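A151R (African swine fever virus Georgia 2007/1, PDB 7CMA) is a viral non-structural protein that binds a zinc ion; its biochemical role is unsettled, though it may be an oxygenase. Local coordinates at residues Lys16-Ile21 / Ile75-Tyr80. Sequence-based numbering, arbitrary orientation.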
loop_
_atom_site.group_PDB
_atom_site.type_symbol
_atom_site.label_atom_id
_atom_site.label_comp_id
_atom_site.label_asym_id
_atom_site.label_seq_id
_atom_site.Cartn_x
_atom_site.Cartn_y
_atom_site.Cartn_z
ATOM N N LYS A 16 -0.587 11.468 -3.722
ATOM C CA LYS A 16 -1.116 11.347 -2.339
ATOM C C LYS A 16 -0.434 12.392 -1.442
ATOM O O LYS A 16 -1.137 13.037 -0.670
ATOM C CB LYS A 16 -0.916 9.927 -1.804
ATOM C CG LYS A 16 -1.877 8.884 -2.359
ATOM C CD LYS A 16 -2.193 7.760 -1.390
ATOM C CE LYS A 16 -1.557 6.442 -1.775
ATOM N NZ LYS A 16 -0.076 6.505 -1.707
ATOM N N LEU A 17 0.872 12.606 -1.606
ATOM C CA LEU A 17 1.652 13.546 -0.754
ATOM C C LEU A 17 1.265 14.986 -1.113
ATOM O O LEU A 17 0.941 15.734 -0.193
ATOM C CB LEU A 17 3.152 13.298 -0.941
ATOM C CG LEU A 17 4.073 14.120 -0.034
ATOM C CD1 LEU A 17 3.591 14.100 1.413
ATOM C CD2 LEU A 17 5.507 13.618 -0.122
ATOM N N ILE A 18 1.099 15.280 -2.407
ATOM C CA ILE A 18 0.629 16.617 -2.881
ATOM C C ILE A 18 -0.771 16.880 -2.318
ATOM O O ILE A 18 -1.016 18.012 -1.865
ATOM C CB ILE A 18 0.655 16.720 -4.418
ATOM C CG1 ILE A 18 2.086 16.843 -4.947
ATOM C CG2 ILE A 18 -0.223 17.866 -4.896
ATOM C CD1 ILE A 18 2.184 16.941 -6.457
ATOM N N GLU A 19 -1.660 15.884 -2.365
ATOM C CA GLU A 19 -3.050 16.022 -1.845
ATOM C C GLU A 19 -2.991 16.307 -0.338
ATOM O O GLU A 19 -3.651 17.254 0.107
ATOM C CB GLU A 19 -3.876 14.766 -2.140
ATOM C CG GLU A 19 -5.368 14.948 -1.891
ATOM C CD GLU A 19 -6.107 15.760 -2.946
ATOM O OE1 GLU A 19 -5.464 16.179 -3.933
ATOM O OE2 GLU A 19 -7.318 16.009 -2.758
ATOM N N CYS A 20 -2.165 15.557 0.391
ATOM C CA CYS A 20 -1.935 15.769 1.843
ATOM C C CYS A 20 -1.454 17.205 2.098
ATOM O O CYS A 20 -2.062 17.895 2.948
ATOM C CB CYS A 20 -0.926 14.766 2.385
ATOM S SG CYS A 20 -0.835 14.762 4.192
ATOM N N ILE A 21 -0.425 17.651 1.375
ATOM C CA ILE A 21 0.148 19.022 1.549
ATOM C C ILE A 21 -0.926 20.053 1.198
ATOM O O ILE A 21 -1.071 21.029 1.952
ATOM C CB ILE A 21 1.421 19.211 0.705
ATOM C CG1 ILE A 21 2.510 18.211 1.105
ATOM C CG2 ILE A 21 1.911 20.649 0.795
ATOM C CD1 ILE A 21 3.656 18.138 0.138
ATOM N N ILE A 75 1.414 25.238 -5.163
ATOM C CA ILE A 75 2.425 25.352 -4.069
ATOM C C ILE A 75 2.716 23.952 -3.524
ATOM O O ILE A 75 3.907 23.604 -3.409
ATOM C CB ILE A 75 1.955 26.311 -2.959
ATOM C CG1 ILE A 75 1.498 27.656 -3.533
ATOM C CG2 ILE A 75 3.040 26.472 -1.903
ATOM C CD1 ILE A 75 1.858 28.850 -2.687
ATOM N N ALA A 76 1.673 23.142 -3.327
ATOM C CA ALA A 76 1.812 21.740 -2.869
ATOM C C ALA A 76 2.788 20.989 -3.783
ATOM O O ALA A 76 3.606 20.216 -3.257
ATOM C CB ALA A 76 0.466 21.070 -2.832
ATOM N N LYS A 77 2.671 21.183 -5.101
ATOM C CA LYS A 77 3.535 20.519 -6.117
ATOM C C LYS A 77 4.978 21.020 -5.978
ATOM O O LYS A 77 5.890 20.184 -6.030
ATOM C CB LYS A 77 3.010 20.790 -7.530
ATOM C CG LYS A 77 3.726 20.031 -8.639
ATOM C CD LYS A 77 2.904 19.887 -9.901
ATOM C CE LYS A 77 1.459 19.520 -9.629
ATOM N NZ LYS A 77 0.605 19.726 -10.823
ATOM N N MET A 78 5.164 22.335 -5.817
ATOM C CA MET A 78 6.496 22.965 -5.592
ATOM C C MET A 78 7.136 22.370 -4.336
ATOM O O MET A 78 8.345 22.063 -4.374
ATOM C CB MET A 78 6.371 24.483 -5.414
ATOM C CG MET A 78 6.100 25.231 -6.706
ATOM S SD MET A 78 5.484 26.914 -6.415
ATOM C CE MET A 78 5.663 27.619 -8.052
ATOM N N ILE A 79 6.346 22.178 -3.276
ATOM C CA ILE A 79 6.845 21.637 -1.979
ATOM C C ILE A 79 7.217 20.155 -2.157
ATOM O O ILE A 79 8.293 19.769 -1.670
ATOM C CB ILE A 79 5.822 21.862 -0.849
ATOM C CG1 ILE A 79 5.627 23.354 -0.565
ATOM C CG2 ILE A 79 6.229 21.101 0.403
ATOM C CD1 ILE A 79 4.545 23.654 0.441
ATOM N N TYR A 80 6.427 19.386 -2.919
ATOM C CA TYR A 80 6.752 17.963 -3.223
ATOM C C TYR A 80 8.056 17.885 -4.030
ATOM O O TYR A 80 8.878 17.006 -3.753
ATOM C CB TYR A 80 5.631 17.272 -4.001
ATOM C CG TYR A 80 6.038 15.949 -4.603
ATOM C CD1 TYR A 80 6.048 14.793 -3.840
ATOM C CD2 TYR A 80 6.525 15.870 -5.901
ATOM C CE1 TYR A 80 6.489 13.586 -4.358
ATOM C CE2 TYR A 80 6.928 14.662 -6.449
ATOM C CZ TYR A 80 6.928 13.520 -5.668
ATOM O OH TYR A 80 7.339 12.331 -6.197
#
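Helix 3-28 packs against helix 72-84 through Ile18, Ile21 and Leu17 on one side and Ala76, Ile79 and Tyr80 on the other. The segment axes approach to 8.6 Å at 125°, and the small Ala76 sits where the backbones come nearest: Ala76 CB lies 3.5 Å from the carbonyl O of Ile18. Three carbons of Ile18 meet three residues. Ile18 CG2 reaches Ala76 CB, Ile18 CG1 lies 3.7 Å from Tyr80 CB, and Ile18 CD1 ends 3.8 Å from Lys77 CA, beside that lysine's aliphatic carbons. Tyr80 CB points toward helix 3-28 and CG stands anti to the backbone N (chi1 167°); Leu17 CD2 meets the ring edge in its plane, 3.9 Å from Tyr80 CD1. Ile21, about one turn on from Ile18, puts Ile21 CG2 3.8 Å from Ala76 CA and Ile21 CD1 3.9 Å from Ile79 CG2. Ile92 of strand 90-94 touches both Ile21 and Ile79, joining the helix pair to the five-stranded sheet. Glu19 OE1 forms a salt bridge with Lys73, a second tie between the helices. Since no hydrogen bond links the two segments, their interface rests on apolar contacts, while backbone bonds such as Tyr80 N to Ala76 O stay within each helix.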